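PDB 4OGD: succinate-semialdehyde dehydrogenase from Streptococcus pyogenes MGAS1882, which catalyses the oxidation of succinic semialdehyde to succinate, using NADP+ as the cofactor. Local coordinates for the interface of chains A and B. Residues are numbered along the deposited sequence; one frame, centred on the assembly and turned at random. Chains: chain A/B, Succinate-semialdehyde dehydrogenase.

The interface of chains A and B. Residues chain A 209, 212-213, 216-217, 228, 230, 430-431, 434; chain B 220-221, 223-224.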
# COMPACT_ATOMS: atom_id res chain seq x y z
N GLU A 209 12.70 8.89 7.65
CA GLU A 209 12.21 9.09 6.30
C GLU A 209 13.29 8.92 5.23
O GLU A 209 12.97 8.61 4.09
CB GLU A 209 11.47 10.41 6.15
CG GLU A 209 12.31 11.63 6.36
CD GLU A 209 11.52 12.88 6.03
OE1 GLU A 209 11.37 13.19 4.83
OE2 GLU A 209 11.03 13.53 6.96
N GLY A 212 13.34 5.21 4.89
CA GLY A 212 12.08 4.89 4.24
C GLY A 212 12.11 5.16 2.75
O GLY A 212 11.67 4.34 1.96
N ALA A 213 12.63 6.32 2.36
CA ALA A 213 12.69 6.65 0.94
C ALA A 213 13.62 5.71 0.18
O ALA A 213 13.30 5.28 -0.93
CB ALA A 213 13.11 8.10 0.74
N ALA A 216 11.79 2.28 0.01
CA ALA A 216 10.58 2.32 -0.81
C ALA A 216 10.93 2.49 -2.29
O ALA A 216 10.23 1.96 -3.17
CB ALA A 216 9.64 3.43 -0.34
N GLU A 217 11.99 3.24 -2.56
CA GLU A 217 12.47 3.38 -3.93
C GLU A 217 12.89 2.03 -4.51
O GLU A 217 12.51 1.68 -5.64
CB GLU A 217 13.63 4.39 -3.99
CG GLU A 217 14.21 4.61 -5.38
CD GLU A 217 15.42 5.53 -5.38
OE1 GLU A 217 15.65 6.21 -4.36
OE2 GLU A 217 16.14 5.57 -6.39
N LEU A 228 5.07 2.03 5.35
CA LEU A 228 6.11 2.87 5.95
C LEU A 228 5.59 3.54 7.22
O LEU A 228 4.60 4.26 7.19
CB LEU A 228 6.56 3.97 4.98
CG LEU A 228 7.24 3.55 3.68
CD1 LEU A 228 7.64 4.78 2.89
CD2 LEU A 228 8.46 2.67 3.96
N LEU A 230 7.05 6.11 9.74
CA LEU A 230 8.19 7.01 9.83
C LEU A 230 8.09 7.97 11.02
O LEU A 230 7.39 7.71 11.99
CB LEU A 230 8.37 7.76 8.51
CG LEU A 230 8.34 6.85 7.27
CD1 LEU A 230 8.46 7.69 6.00
CD2 LEU A 230 9.46 5.79 7.34
N LYS A 430 1.52 11.98 4.99
CA LYS A 430 2.64 12.85 4.58
C LYS A 430 3.98 12.13 4.76
O LYS A 430 4.09 10.94 4.41
CB LYS A 430 2.59 14.21 5.31
CG LYS A 430 1.27 14.97 5.06
CD LYS A 430 1.24 16.33 5.76
CE LYS A 430 -0.14 17.00 5.64
NZ LYS A 430 -0.17 18.33 6.36
N HIS A 431 5.00 12.80 5.29
CA HIS A 431 6.31 12.15 5.46
C HIS A 431 6.37 11.22 6.66
O HIS A 431 7.43 10.66 6.97
CB HIS A 431 7.45 13.16 5.57
CG HIS A 431 7.76 13.88 4.29
ND1 HIS A 431 9.05 14.16 3.89
CD2 HIS A 431 6.95 14.40 3.34
CE1 HIS A 431 9.02 14.80 2.74
NE2 HIS A 431 7.75 14.97 2.39
N TYR A 434 2.74 5.70 5.32
CA TYR A 434 1.43 5.23 4.87
C TYR A 434 1.25 3.79 5.29
O TYR A 434 2.22 3.08 5.60
CB TYR A 434 1.27 5.36 3.34
CG TYR A 434 2.44 4.83 2.55
CD1 TYR A 434 2.59 3.47 2.33
CD2 TYR A 434 3.41 5.69 2.05
CE1 TYR A 434 3.68 2.97 1.63
CE2 TYR A 434 4.48 5.22 1.34
CZ TYR A 434 4.61 3.85 1.14
OH TYR A 434 5.69 3.37 0.44
N GLY B 220 8.24 5.82 -4.50
CA GLY B 220 8.93 5.39 -3.29
C GLY B 220 9.95 6.40 -2.81
O GLY B 220 10.04 6.68 -1.61
N LYS B 221 10.73 6.92 -3.75
CA LYS B 221 11.75 7.93 -3.49
C LYS B 221 11.15 9.16 -2.82
O LYS B 221 11.81 9.86 -2.05
CB LYS B 221 12.38 8.34 -4.82
CG LYS B 221 13.42 9.44 -4.77
CD LYS B 221 14.09 9.60 -6.15
CE LYS B 221 13.76 8.40 -7.05
NZ LYS B 221 14.73 8.19 -8.16
N LEU B 223 8.23 9.05 -1.01
CA LEU B 223 7.38 8.59 0.10
C LEU B 223 5.89 8.61 -0.22
O LEU B 223 5.07 8.78 0.68
CB LEU B 223 7.65 9.40 1.37
CG LEU B 223 9.10 9.43 1.86
CD1 LEU B 223 9.23 10.33 3.07
CD2 LEU B 223 9.58 8.02 2.17
N LYS B 224 5.54 8.40 -1.48
CA LYS B 224 4.14 8.46 -1.88
C LYS B 224 3.56 7.05 -1.98
O LYS B 224 4.15 6.17 -2.61
CB LYS B 224 3.99 9.17 -3.23
CG LYS B 224 4.51 10.61 -3.26
CD LYS B 224 3.79 11.48 -2.23
CE LYS B 224 4.53 12.81 -2.01
NZ LYS B 224 4.45 13.70 -3.19
O HOH W 1 6.01 4.43 -2.04
O HOH W 2 3.46 10.56 1.76
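In this aldehyde dehydrogenase family enzyme, the patch is part of a two-fold symmetric subunit interface: helix 209-221 of one chain meets the C-terminal end of the same helix, and the loop after it, in the other. Dimers paired through this region are typical of the family, which supports a biological contact. B:Leu223 buries 132 Å², far more than its neighbours. Its backbone has positive phi (62°), a turn that probably helps direct the side chain from the loop after the helix towards chain A. With CG anti to its carbonyl carbon (chi1 -56°), the isobutyl group enters tip first, and its two methyls part company. CD2 lies against the helix backbone, 3.6 Å from CA of A:Ala213, and also touches CD1 of A:Leu228, whose side chain crosses it at about a right angle. CD1 turns towards A:Glu209 and A:His431, standing 3.8 Å from CB of A:Glu209, while CD1 of A:Leu230 contacts both methyls. The imidazole is held within chain A by a hydrogen bond from its ND1 to the carboxylate OE1 of A:Glu209 (2.7 Å, 163° at the hydrogen). The acceptor lies near the ring plane, although OE1 is approached from above the carboxylate plane; the carboxylate might favour a protonated histidine. The carbonyl O of B:Leu223 lies at the ring edge of A:Tyr434, in its plane, but the bond itself is turned towards water 2, which links it to the backbone O of A:Lys430. A second bridge, water 1, connects the phenolic OH of A:Tyr434 with O of B:Lys224, 2.7 and 2.6 Å from the water respectively. On helix 209-221 of chain A, CB of A:Ala216 packs on CA of B:Gly220, 3.6 Å away. Farther out, B:Lys221 and A:Glu217 run side by side in the same direction, both with CG anti to the backbone N. The lysine bends at chi3, and its ammonium NZ reaches carboxylate OE2 at 3.5 Å, a long salt bridge and weak hydrogen bond.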